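Local coordinates for protein putative enoyl-CoA hydratase/isomerase (PDB 3FDU) that probably hydrates or isomerises enoyl-CoA thioesters, as many members of the crotonase superfamily do, at residues A83-P87 / P88-L92; A96-S99 / K100-I104; P23-K26 / N27-Y30; K153-G156 / Y157-A161; H216-D219 / Q220-C224. The protein carries 4 engineered substitutions. All coordinates share one frame; numbering follows the deposited sequence.

In the fold
Contact 2 is the buried one: at 96-104 the chain turns from helix 87-97 into strand 102-106, the corner packed by two leucines. Contact 1 holds the start of that same helix, partly buried, with backbone bonds and two prolines. Contact 5, a surface contact at the first turn of helix 218-236, is largely polar, yet its Leu218 and Ile222 pack on Ala96 and Arg97 of contact 2. Contact 3, about 30 Å from contact 5 between centres, is a tight turn without regular structure, tied down through Asn27. Contact 4 joins two helices at a glycine and faces neighbouring subunits. Contacts 1 and 2 share a sulfate.

Contact 1 of 5, residues A83-P87 / P88-L92. With SO4 (sulfate ion), chain G.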
loop_
_atom_site.group_PDB
_atom_site.type_symbol
_atom_site.label_atom_id
_atom_site.label_comp_id
_atom_site.label_asym_id
_atom_site.label_seq_id
_atom_site.Cartn_x
_atom_site.Cartn_y
_atom_site.Cartn_z
ATOM N N ALA A 83 -1.403 -11.342 27.173
ATOM C CA ALA A 83 -0.268 -10.746 26.462
ATOM C C ALA A 83 -0.617 -9.327 26.028
ATOM O O ALA A 83 0.222 -8.444 26.100
ATOM C CB ALA A 83 0.105 -11.609 25.256
ATOM N N GLY A 84 -1.880 -9.101 25.629
ATOM C CA GLY A 84 -2.342 -7.770 25.180
ATOM C C GLY A 84 -2.393 -6.668 26.236
ATOM O O GLY A 84 -2.613 -5.506 25.925
ATOM N N GLN A 85 -2.167 -7.021 27.504
ATOM C CA GLN A 85 -2.119 -6.019 28.565
ATOM C C GLN A 85 -0.677 -5.742 29.008
ATOM O O GLN A 85 -0.446 -4.984 29.958
ATOM C CB GLN A 85 -2.989 -6.467 29.773
ATOM C CG GLN A 85 -4.452 -6.693 29.406
ATOM C CD GLN A 85 -5.120 -5.411 29.007
ATOM O OE1 GLN A 85 -5.023 -4.411 29.717
ATOM N NE2 GLN A 85 -5.813 -5.420 27.873
ATOM N N VAL A 86 0.298 -6.301 28.303
ATOM C CA VAL A 86 1.715 -5.962 28.582
ATOM C C VAL A 86 1.962 -4.492 28.084
ATOM O O VAL A 86 1.455 -4.137 27.023
ATOM C CB VAL A 86 2.663 -7.013 27.971
ATOM C CG1 VAL A 86 4.155 -6.615 28.106
ATOM C CG2 VAL A 86 2.467 -8.408 28.689
ATOM N N PRO A 87 2.716 -3.652 28.853
ATOM C CA PRO A 87 2.681 -2.170 28.662
ATOM C C PRO A 87 2.842 -1.631 27.250
ATOM O O PRO A 87 2.055 -0.784 26.870
ATOM C CB PRO A 87 3.785 -1.657 29.609
ATOM C CG PRO A 87 3.753 -2.714 30.774
ATOM C CD PRO A 87 3.567 -4.024 30.007
ATOM N N PRO A 88 3.794 -2.141 26.448
ATOM C CA PRO A 88 3.865 -1.555 25.082
ATOM C C PRO A 88 2.578 -1.765 24.267
ATOM O O PRO A 88 2.237 -0.912 23.495
ATOM C CB PRO A 88 4.989 -2.334 24.389
ATOM C CG PRO A 88 5.730 -3.095 25.469
ATOM C CD PRO A 88 4.842 -3.154 26.691
ATOM N N PHE A 89 1.914 -2.915 24.379
ATOM C CA PHE A 89 0.633 -3.100 23.637
ATOM C C PHE A 89 -0.486 -2.196 24.135
ATOM O O PHE A 89 -1.360 -1.763 23.351
ATOM C CB PHE A 89 0.236 -4.570 23.666
ATOM C CG PHE A 89 1.351 -5.473 23.259
ATOM C CD1 PHE A 89 1.674 -5.613 21.940
ATOM C CD2 PHE A 89 2.095 -6.167 24.211
ATOM C CE1 PHE A 89 2.724 -6.456 21.547
ATOM C CE2 PHE A 89 3.149 -6.976 23.839
ATOM C CZ PHE A 89 3.490 -7.100 22.494
ATOM N N VAL A 90 -0.466 -1.891 25.430
ATOM C CA VAL A 90 -1.434 -0.935 26.025
ATOM C C VAL A 90 -1.265 0.476 25.388
ATOM O O VAL A 90 -2.235 1.108 24.969
ATOM C CB VAL A 90 -1.303 -0.836 27.589
ATOM C CG1 VAL A 90 -2.216 0.341 28.181
ATOM C CG2 VAL A 90 -1.711 -2.187 28.257
ATOM N N LEU A 91 -0.022 0.939 25.279
ATOM C CA LEU A 91 0.288 2.217 24.604
ATOM C C LEU A 91 -0.162 2.165 23.145
ATOM O O LEU A 91 -0.849 3.101 22.667
ATOM C CB LEU A 91 1.792 2.545 24.697
ATOM C CG LEU A 91 2.278 3.739 23.845
ATOM C CD1 LEU A 91 1.460 4.959 24.199
ATOM C CD2 LEU A 91 3.799 3.993 24.108
ATOM N N LEU A 92 0.236 1.108 22.425
ATOM C CA LEU A 92 -0.119 1.045 21.019
ATOM C C LEU A 92 -1.621 1.054 20.792
ATOM O O LEU A 92 -2.090 1.703 19.866
ATOM C CB LEU A 92 0.529 -0.149 20.309
ATOM C CG LEU A 92 2.063 -0.051 20.106
ATOM C CD1 LEU A 92 2.733 -1.464 20.090
ATOM C CD2 LEU A 92 2.380 0.704 18.847
HETATM S S SO4 G . -8.265 -3.547 25.444
HETATM O O1 SO4 G . -8.929 -3.989 24.207
HETATM O O2 SO4 G . -8.645 -4.405 26.556
HETATM O O3 SO4 G . -6.811 -3.519 25.288
HETATM O O4 SO4 G . -8.641 -2.153 25.698
#
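Val86 and Phe89 meet where the chain turns into helix 87-97. The CB of Val86 approaches the edge of the Phe89 ring, in its plane, 3.9 Å from CD2, and Val86 O also lies near that edge. Phe89 CG sits beside its own backbone N (chi1 -50°), which brings the ring back alongside the residues that precede the helix. The CG1 branch of Val86 lies 3.8 Å from Pro88 CD. The two prolines stand side by side and point the same way, with Pro87 CB only 3.4 Å from Pro88 CD, tighter than usual for carbons. Around this part close Ala229 and Met233 of helix 218-236 and Tyr34 and Leu35 of helix 31-46.

Gln85 forms the looser, exposed side. Its bent side chain sends NE2 to a sulfate, probably from the crystallisation liquor, where it makes two weak hydrogen bonds, 3.3 Å to O2 and 3.4 Å to O3. Lys93 and Arg97 bind the same ion. Nearer the backbone, Val90 CG2 lies 3.5 Å from Gln85 O.

Val86 is the N-cap residue, and its carbonyl takes weak bonds from Phe89 N and Val90 N; the first regular bond is Leu91 N to Pro87 O at 3.1 Å. Prolines have no N-H to offer, but in a helix's first turn the N-H groups have no i-4 helical carbonyl to bond, so two prolines here probably cost little.

Contact 2 of 5, residues A96-S99 / K100-I104; sequences ARLS and KPLII. With SO4 (sulfate ion), chain G.
Leu98 and Leu102 both turn CG away from their backbone N (chi1 -178° and 179°), and this brings the two side chains together across the bend between them. They cross at about a right angle: Leu98 CD2 lies 3.8 Å from Leu102 CB and 4.0 Å from Leu102 CD1. The CG of Leu98 also sits 3.6 Å from Lys100 O, so this one side chain covers the inside of the corner.

Ser99 and Lys100 form the other side of the corner. Ser99 OG stands between its own N and carbonyl carbon (chi1 84°), 3.7 Å from Lys100 CG; the hydroxyl is hydrogen-bonded to Asp45. The lysine chain runs out fully extended, and its NZ bonds the carbonyls of Val50 and Ala44, with a weaker bond to that of Asp45. Buried as this residue is, those carbonyls satisfy its ammonium group.

Arg97 points elsewhere, to the sulfate. The ion meets the guanidinium at its edge, with the sulfur in plane; NH1 bonds O1 at 3.0 Å, while NH2 makes weak bonds to O1 and, at 2.6 Å, to O4. Lys93 adds another bond to the ion.

The turn carries the chain from the C-terminal end of helix 87-97 into strand 102-106, which lies between parallel strands 52-57 and 123-126 of the crotonase-family sheet. Val53 on strand 52-57 touches both leucines, Ile103 packs on helix 188-200, and Pro101 meets Phe165 of a neighbouring subunit.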
loop_
_atom_site.group_PDB
_atom_site.type_symbol
_atom_site.label_atom_id
_atom_site.label_comp_id
_atom_site.label_asym_id
_atom_site.label_seq_id
_atom_site.Cartn_x
_atom_site.Cartn_y
_atom_site.Cartn_z
ATOM N N ALA A 96 -3.887 3.817 18.912
ATOM C CA ALA A 96 -4.799 3.437 17.833
ATOM C C ALA A 96 -6.226 3.958 18.051
ATOM O O ALA A 96 -6.892 4.348 17.080
ATOM C CB ALA A 96 -4.821 1.894 17.621
ATOM N N ARG A 97 -6.692 3.967 19.305
ATOM C CA ARG A 97 -8.086 4.364 19.609
ATOM C C ARG A 97 -8.312 5.886 19.800
ATOM O O ARG A 97 -9.460 6.322 19.831
ATOM C CB ARG A 97 -8.611 3.640 20.866
ATOM C CG ARG A 97 -8.874 2.159 20.691
ATOM C CD ARG A 97 -9.042 1.487 22.048
ATOM N NE ARG A 97 -9.709 0.195 21.890
ATOM C CZ ARG A 97 -9.423 -0.903 22.581
ATOM N NH1 ARG A 97 -10.120 -2.016 22.351
ATOM N NH2 ARG A 97 -8.443 -0.903 23.481
ATOM N N LEU A 98 -7.254 6.683 19.974
ATOM C CA LEU A 98 -7.416 8.155 20.088
ATOM C C LEU A 98 -8.321 8.694 18.952
ATOM O O LEU A 98 -8.075 8.468 17.773
ATOM C CB LEU A 98 -6.050 8.838 20.086
ATOM C CG LEU A 98 -6.048 10.360 20.253
ATOM C CD1 LEU A 98 -6.586 10.754 21.623
ATOM C CD2 LEU A 98 -4.635 10.903 20.054
ATOM N N SER A 99 -9.408 9.357 19.311
ATOM C CA SER A 99 -10.396 9.733 18.288
ATOM C C SER A 99 -9.961 11.034 17.624
ATOM O O SER A 99 -10.445 11.418 16.544
ATOM C CB SER A 99 -11.802 9.898 18.980
ATOM O OG SER A 99 -11.874 11.220 19.531
ATOM N N LYS A 100 -9.040 11.737 18.281
ATOM C CA LYS A 100 -8.616 13.041 17.818
ATOM C C LYS A 100 -7.339 12.895 16.974
ATOM O O LYS A 100 -6.697 11.852 17.046
ATOM C CB LYS A 100 -8.330 13.958 19.027
ATOM C CG LYS A 100 -9.651 14.220 19.858
ATOM C CD LYS A 100 -9.397 14.879 21.261
ATOM C CE LYS A 100 -10.788 15.125 21.969
ATOM N NZ LYS A 100 -10.464 15.796 23.284
ATOM N N PRO A 101 -6.996 13.930 16.190
ATOM C CA PRO A 101 -5.814 13.745 15.332
ATOM C C PRO A 101 -4.554 13.586 16.224
ATOM O O PRO A 101 -4.414 14.299 17.245
ATOM C CB PRO A 101 -5.754 15.034 14.514
ATOM C CG PRO A 101 -7.283 15.571 14.516
ATOM C CD PRO A 101 -7.671 15.226 15.960
ATOM N N LEU A 102 -3.682 12.641 15.848
ATOM C CA LEU A 102 -2.403 12.349 16.553
ATOM C C LEU A 102 -1.250 12.645 15.589
ATOM O O LEU A 102 -1.155 12.020 14.513
ATOM C CB LEU A 102 -2.341 10.881 16.992
ATOM C CG LEU A 102 -1.044 10.438 17.725
ATOM C CD1 LEU A 102 -0.781 11.290 19.001
ATOM C CD2 LEU A 102 -1.135 8.960 18.114
ATOM N N ILE A 103 -0.403 13.623 15.936
ATOM C CA ILE A 103 0.739 13.941 15.119
ATOM C C ILE A 103 1.982 13.538 15.891
ATOM O O ILE A 103 2.038 13.754 17.091
ATOM C CB ILE A 103 0.816 15.457 14.777
ATOM C CG1 ILE A 103 -0.491 15.944 14.096
ATOM C CG2 ILE A 103 2.081 15.801 13.961
ATOM C CD1 ILE A 103 -0.547 17.471 13.950
ATOM N N ILE A 104 2.962 12.941 15.194
ATOM C CA ILE A 104 4.248 12.591 15.784
ATOM C C ILE A 104 5.367 13.344 15.066
ATOM O O ILE A 104 5.379 13.489 13.816
ATOM C CB ILE A 104 4.484 11.063 15.791
ATOM C CG1 ILE A 104 3.442 10.422 16.766
ATOM C CG2 ILE A 104 5.961 10.744 16.239
ATOM C CD1 ILE A 104 3.576 8.920 17.035
HETATM S S SO4 G . -8.265 -3.547 25.444
HETATM O O1 SO4 G . -8.929 -3.989 24.207
HETATM O O2 SO4 G . -8.645 -4.405 26.556
HETATM O O3 SO4 G . -6.811 -3.519 25.288
HETATM O O4 SO4 G . -8.641 -2.153 25.698
#

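Contact 3 of 5, residues P23-K26 / N27-Y30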
loop_
_atom_site.group_PDB
_atom_site.type_symbol
_atom_site.label_atom_id
_atom_site.label_comp_id
_atom_site.label_asym_id
_atom_site.label_seq_id
_atom_site.Cartn_x
_atom_site.Cartn_y
_atom_site.Cartn_z
ATOM N N PRO A 23 16.587 11.893 28.576
ATOM C CA PRO A 23 17.828 12.003 27.778
ATOM C C PRO A 23 18.933 11.085 28.245
ATOM O O PRO A 23 19.702 10.603 27.426
ATOM C CB PRO A 23 18.256 13.491 27.973
ATOM C CG PRO A 23 17.563 13.918 29.278
ATOM C CD PRO A 23 16.224 13.183 29.219
ATOM N N GLU A 24 19.032 10.803 29.534
ATOM C CA GLU A 24 20.144 9.943 29.963
ATOM C C GLU A 24 20.084 8.605 29.246
ATOM O O GLU A 24 21.083 7.873 29.173
ATOM C CB GLU A 24 20.163 9.738 31.487
ATOM N N ALA A 25 18.909 8.261 28.710
ATOM C CA ALA A 25 18.767 6.945 28.079
ATOM C C ALA A 25 18.309 7.084 26.634
ATOM O O ALA A 25 17.798 6.129 26.077
ATOM C CB ALA A 25 17.776 6.086 28.864
ATOM N N LYS A 26 18.496 8.267 26.046
ATOM C CA LYS A 26 17.926 8.584 24.717
ATOM C C LYS A 26 16.476 8.117 24.596
ATOM O O LYS A 26 16.077 7.519 23.559
ATOM C CB LYS A 26 18.749 7.974 23.593
ATOM C CG LYS A 26 20.156 8.596 23.525
ATOM C CD LYS A 26 21.046 7.870 22.539
ATOM C CE LYS A 26 20.730 8.304 21.147
ATOM N NZ LYS A 26 21.982 8.715 20.407
ATOM N N ASN A 27 15.713 8.398 25.647
ATOM C CA ASN A 27 14.275 8.195 25.593
ATOM C C ASN A 27 13.862 6.710 25.455
ATOM O O ASN A 27 12.747 6.394 24.992
ATOM C CB ASN A 27 13.676 9.059 24.463
ATOM C CG ASN A 27 13.480 10.525 24.905
ATOM O OD1 ASN A 27 13.907 10.886 25.995
ATOM N ND2 ASN A 27 12.847 11.368 24.053
ATOM N N ALA A 28 14.742 5.797 25.835
ATOM C CA ALA A 28 14.289 4.379 25.954
ATOM C C ALA A 28 13.102 4.283 26.897
ATOM O O ALA A 28 13.068 4.964 27.933
ATOM C CB ALA A 28 15.449 3.395 26.416
ATOM N N LEU A 29 12.131 3.427 26.563
ATOM C CA LEU A 29 10.896 3.353 27.366
ATOM C C LEU A 29 10.880 2.129 28.278
ATOM O O LEU A 29 11.200 1.057 27.848
ATOM C CB LEU A 29 9.654 3.326 26.470
ATOM C CG LEU A 29 9.629 4.523 25.511
ATOM C CD1 LEU A 29 8.510 4.400 24.477
ATOM C CD2 LEU A 29 9.486 5.871 26.293
ATOM N N TYR A 30 10.511 2.331 29.543
ATOM C CA TYR A 30 10.331 1.235 30.496
ATOM C C TYR A 30 8.839 1.005 30.764
ATOM O O TYR A 30 8.014 1.871 30.474
ATOM C CB TYR A 30 11.126 1.515 31.795
ATOM C CG TYR A 30 10.878 2.893 32.444
ATOM C CD1 TYR A 30 9.951 3.044 33.459
ATOM C CD2 TYR A 30 11.587 4.007 32.046
ATOM C CE1 TYR A 30 9.728 4.281 34.057
ATOM C CE2 TYR A 30 11.370 5.270 32.638
ATOM C CZ TYR A 30 10.451 5.377 33.652
ATOM O OH TYR A 30 10.228 6.592 34.249
#
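Ala25 and Ala28 are joined by the one backbone hydrogen bond that spans the two halves of this loop, Ala28 N to Ala25 O, 3.1 Å long. The N-H...O angle is 163°, but the donor stands well above the carbonyl plane, 57° out of it. Just before this bond, Lys26 N bonds Pro23 O at 3.0 Å, so the short 3-10 segment runs directly into the turn.

Apolar contact is slight. The two alanine methyls come within 4.3 Å of each other, CB to CB, a loose contact, and Ala28 CB also lies 3.6 Å from Ala25 O.

Residues 25-28 form a type I' beta turn, with Lys26 and Asn27 at its corners, both with positive phi. It belongs to the loop that carries the chain from strand 15-20 to helix 31-46, for which Tyr30 is the N-cap residue.

The polar interactions of the side chains reach outside the turn. Asn27 has CG beside its own N (chi1 -81°), and its amide works in both senses: OD1 accepts from Arg22 N, while ND2 donates to Phe62 O and, weakly, to Ile20 O. This buried amide thus ties the turn to the end of strand 15-20 and to the loop around Phe62. Lys26 lies at the exposed side, its side chain against Asp61 and Ala64; Tyr30 OH is hydrogen-bonded to His6 ND1.

Contact 4 of 5, residues K153-G156 / Y157-A161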
loop_
_atom_site.group_PDB
_atom_site.type_symbol
_atom_site.label_atom_id
_atom_site.label_comp_id
_atom_site.label_asym_id
_atom_site.label_seq_id
_atom_site.Cartn_x
_atom_site.Cartn_y
_atom_site.Cartn_z
ATOM N N LYS A 153 0.467 -2.740 4.626
ATOM C CA LYS A 153 -0.477 -1.814 3.955
ATOM C C LYS A 153 0.151 -0.435 3.642
ATOM O O LYS A 153 -0.049 0.112 2.565
ATOM C CB LYS A 153 -1.757 -1.647 4.790
ATOM C CG LYS A 153 -2.678 -2.917 4.690
ATOM C CD LYS A 153 -3.932 -2.800 5.602
ATOM C CE LYS A 153 -4.619 -4.180 5.718
ATOM N NZ LYS A 153 -5.824 -4.137 6.608
ATOM N N GLN A 154 0.909 0.114 4.581
ATOM C CA GLN A 154 1.460 1.468 4.446
ATOM C C GLN A 154 2.654 1.490 3.471
ATOM O O GLN A 154 2.792 2.421 2.665
ATOM C CB GLN A 154 1.863 2.002 5.828
ATOM C CG GLN A 154 2.536 3.423 5.832
ATOM C CD GLN A 154 1.635 4.564 5.372
ATOM O OE1 GLN A 154 0.975 5.188 6.190
ATOM N NE2 GLN A 154 1.645 4.877 4.077
ATOM N N ALA A 155 3.501 0.453 3.524
ATOM C CA ALA A 155 4.743 0.460 2.735
ATOM C C ALA A 155 4.710 -0.458 1.522
ATOM O O ALA A 155 5.602 -0.375 0.683
ATOM C CB ALA A 155 5.941 0.126 3.608
ATOM N N GLY A 156 3.716 -1.344 1.424
ATOM C CA GLY A 156 3.767 -2.359 0.366
ATOM C C GLY A 156 4.416 -3.633 0.962
ATOM O O GLY A 156 5.265 -3.543 1.832
ATOM N N TYR A 157 4.041 -4.827 0.489
ATOM C CA TYR A 157 4.627 -6.053 1.068
ATOM C C TYR A 157 6.170 -6.136 0.961
ATOM O O TYR A 157 6.853 -6.390 1.957
ATOM C CB TYR A 157 4.001 -7.312 0.430
ATOM C CG TYR A 157 4.491 -8.578 1.129
ATOM C CD1 TYR A 157 3.756 -9.162 2.160
ATOM C CD2 TYR A 157 5.707 -9.180 0.758
ATOM C CE1 TYR A 157 4.219 -10.318 2.795
ATOM C CE2 TYR A 157 6.184 -10.344 1.401
ATOM C CZ TYR A 157 5.427 -10.891 2.415
ATOM O OH TYR A 157 5.876 -12.020 3.059
ATOM N N HIS A 158 6.735 -5.919 -0.232
ATOM C CA HIS A 158 8.193 -6.071 -0.391
ATOM C C HIS A 158 8.996 -5.189 0.555
ATOM O O HIS A 158 9.976 -5.631 1.152
ATOM C CB HIS A 158 8.621 -5.803 -1.851
ATOM C CG HIS A 158 8.328 -6.946 -2.785
ATOM N ND1 HIS A 158 8.030 -6.769 -4.126
ATOM C CD2 HIS A 158 8.298 -8.283 -2.572
ATOM C CE1 HIS A 158 7.813 -7.947 -4.691
ATOM N NE2 HIS A 158 7.983 -8.884 -3.773
ATOM N N LYS A 159 8.629 -3.916 0.670
ATOM C CA LYS A 159 9.403 -3.036 1.552
ATOM C C LYS A 159 9.187 -3.385 3.009
ATOM O O LYS A 159 10.115 -3.299 3.817
ATOM C CB LYS A 159 9.077 -1.539 1.319
ATOM C CG LYS A 159 10.005 -0.583 2.078
ATOM C CD LYS A 159 11.529 -0.727 1.645
ATOM C CE LYS A 159 11.655 -0.722 0.077
ATOM N NZ LYS A 159 13.057 -0.763 -0.518
ATOM N N ALA A 160 7.951 -3.736 3.363
ATOM C CA ALA A 160 7.700 -4.100 4.754
ATOM C C ALA A 160 8.545 -5.351 5.095
ATOM O O ALA A 160 9.123 -5.442 6.171
ATOM C CB ALA A 160 6.181 -4.380 4.995
ATOM N N ALA A 161 8.569 -6.325 4.195
ATOM C CA ALA A 161 9.385 -7.525 4.464
ATOM C C ALA A 161 10.874 -7.168 4.580
ATOM O O ALA A 161 11.576 -7.696 5.453
ATOM C CB ALA A 161 9.145 -8.597 3.380
HETATM O O HOH W 1 6.767 -2.337 -0.944
#
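Ala155 and Lys159 face each other across a break between two consecutive helices, where helix 147-155 stops and helix 157-166 starts at a new angle. Gly156 makes the bend: it has positive phi (94°) and also serves as N-cap of the second helix. With no side chain, it can adopt these backbone angles without crowding the carbonyl oxygen of Ala155.

The direct hydrogen bond across the junction is Ala160 N to Gly156 O, 3.1 Å and fairly straight at 160°. It opens the regular bonding of the new helix, followed by Ala161 N to Tyr157 O.

Van der Waals contacts are few. The CB atoms of Ala155 and Lys159 are 4.2 Å apart, and Ala160 CB sits 3.4 Å from Gly156 O.

Two polar ends reach the third subunit. Tyr157 turns CG away from its own N (chi1 -174°), and its OH bonds Asp122 of that subunit; His158 ND1 bonds Gly179 O there. Lys159 NZ forms a salt bridge with Glu162 of its own chain and also bonds Asn182 O of the third subunit.

One water bridges the two helices, donating to Ala155 O at 2.8 Å and accepting from Lys159 N at 2.9 Å.

Contact 5 of 5, residues H216-D219 / Q220-C224; sequences HDLD and QIIEC
Leu218 and Ile222 lie one turn apart on the same side of the helix, Leu218 CD1 4.2 Å from Ile222 CG1. That CG1 also sits close over the backbone, 3.2 Å from Leu218 O. Next to them, Asp217 and Ile221 meet at the carboxylate: Ile221 CD1 is 3.8 Å from Asp217 OD1. The carboxylate gets there because Asp217 CG stands between its own N and carbonyl carbon (chi1 56°). Gln220, bent at chi2, folds back so that NE2 comes to 3.7 Å from Asp217 CB, and Glu223 CG passes 3.4 Å from Asp219 O.

The backbone beneath is the first turn of helix 218-236, with Asp217 at the N-cap position, though its side chain makes no capping bond. Three i to i+4 bonds set the spacing: Ile221 N to Asp217 O, in the carbonyl plane; Ile222 N to Leu218 O, the straightest at 168°; and Glu223 N to Asp219 O, the donor tilted 23° out of the plane of the Asp219 carbonyl. Asp219 and Glu223 keep their carboxylates apart, OD2 to OE2 6.3 Å. The helix dipole would probably favour the carboxylates of Asp217 and Asp219, at its N-terminal end.

Further out, Leu218 packs on Ala96 and Arg97, and Ile222 on Lys93 and Arg97, all of helix 87-97. Cys224 faces Ser148 and Gln149 of helix 147-155, and His216 touches Gln149 of a neighbouring subunit.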
loop_
_atom_site.group_PDB
_atom_site.type_symbol
_atom_site.label_atom_id
_atom_site.label_comp_id
_atom_site.label_asym_id
_atom_site.label_seq_id
_atom_site.Cartn_x
_atom_site.Cartn_y
_atom_site.Cartn_z
ATOM N N HIS A 216 -12.480 2.607 10.099
ATOM C CA HIS A 216 -13.676 1.797 10.203
ATOM C C HIS A 216 -13.297 0.388 10.679
ATOM O O HIS A 216 -14.127 -0.246 11.252
ATOM C CB HIS A 216 -14.384 1.678 8.837
ATOM C CG HIS A 216 -13.578 0.909 7.824
ATOM N ND1 HIS A 216 -13.853 -0.400 7.490
ATOM C CD2 HIS A 216 -12.499 1.266 7.073
ATOM C CE1 HIS A 216 -12.980 -0.826 6.593
ATOM N NE2 HIS A 216 -12.158 0.168 6.307
ATOM N N ASP A 217 -12.066 -0.091 10.420
ATOM C CA ASP A 217 -11.623 -1.453 10.844
ATOM C C ASP A 217 -10.841 -1.475 12.154
ATOM O O ASP A 217 -10.082 -2.424 12.407
ATOM C CB ASP A 217 -10.748 -2.088 9.766
ATOM C CG ASP A 217 -9.548 -1.215 9.415
ATOM O OD1 ASP A 217 -9.532 -0.007 9.793
ATOM O OD2 ASP A 217 -8.628 -1.724 8.753
ATOM N N LEU A 218 -11.032 -0.456 12.994
ATOM C CA LEU A 218 -10.335 -0.369 14.284
ATOM C C LEU A 218 -10.379 -1.681 15.066
ATOM O O LEU A 218 -9.354 -2.106 15.659
ATOM C CB LEU A 218 -10.870 0.805 15.143
ATOM C CG LEU A 218 -10.196 1.128 16.503
ATOM C CD1 LEU A 218 -8.652 1.305 16.371
ATOM C CD2 LEU A 218 -10.812 2.389 17.191
ATOM N N ASP A 219 -11.550 -2.341 15.084
ATOM C CA ASP A 219 -11.682 -3.599 15.847
ATOM C C ASP A 219 -10.727 -4.651 15.347
ATOM O O ASP A 219 -10.095 -5.338 16.167
ATOM C CB ASP A 219 -13.103 -4.168 15.790
ATOM C CG ASP A 219 -14.066 -3.417 16.674
ATOM O OD1 ASP A 219 -13.622 -2.653 17.566
ATOM O OD2 ASP A 219 -15.303 -3.599 16.473
ATOM N N GLN A 220 -10.600 -4.773 14.031
ATOM C CA GLN A 220 -9.613 -5.702 13.448
ATOM C C GLN A 220 -8.150 -5.323 13.719
ATOM O O GLN A 220 -7.295 -6.210 13.818
ATOM C CB GLN A 220 -9.775 -5.834 11.923
ATOM C CG GLN A 220 -11.029 -6.551 11.476
ATOM C CD GLN A 220 -12.314 -5.935 12.060
ATOM O OE1 GLN A 220 -13.070 -6.620 12.762
ATOM N NE2 GLN A 220 -12.566 -4.647 11.772
ATOM N N ILE A 221 -7.857 -4.022 13.753
ATOM C CA ILE A 221 -6.507 -3.529 14.109
ATOM C C ILE A 221 -6.194 -3.932 15.569
ATOM O O ILE A 221 -5.106 -4.421 15.899
ATOM C CB ILE A 221 -6.408 -1.982 13.903
ATOM C CG1 ILE A 221 -6.568 -1.649 12.406
ATOM C CG2 ILE A 221 -5.073 -1.365 14.496
ATOM C CD1 ILE A 221 -6.606 -0.085 12.188
ATOM N N ILE A 222 -7.148 -3.709 16.460
ATOM C CA ILE A 222 -6.981 -4.103 17.837
ATOM C C ILE A 222 -6.733 -5.605 17.938
ATOM O O ILE A 222 -5.808 -6.034 18.625
ATOM C CB ILE A 222 -8.205 -3.706 18.700
ATOM C CG1 ILE A 222 -8.412 -2.190 18.742
ATOM C CG2 ILE A 222 -8.005 -4.166 20.089
ATOM C CD1 ILE A 222 -7.273 -1.441 19.422
ATOM N N GLU A 223 -7.546 -6.407 17.242
ATOM C CA GLU A 223 -7.344 -7.861 17.164
ATOM C C GLU A 223 -5.956 -8.268 16.659
ATOM O O GLU A 223 -5.368 -9.247 17.167
ATOM C CB GLU A 223 -8.443 -8.539 16.307
ATOM C CG GLU A 223 -9.800 -8.646 17.067
ATOM C CD GLU A 223 -11.030 -8.864 16.142
ATOM O OE1 GLU A 223 -10.889 -8.797 14.900
ATOM O OE2 GLU A 223 -12.154 -9.089 16.681
ATOM N N CYS A 224 -5.445 -7.553 15.656
ATOM C CA CYS A 224 -4.102 -7.841 15.127
ATOM C C CYS A 224 -3.037 -7.535 16.187
ATOM O O CYS A 224 -2.157 -8.364 16.448
ATOM C CB CYS A 224 -3.838 -7.043 13.850
ATOM S SG CYS A 224 -2.162 -7.317 13.149
#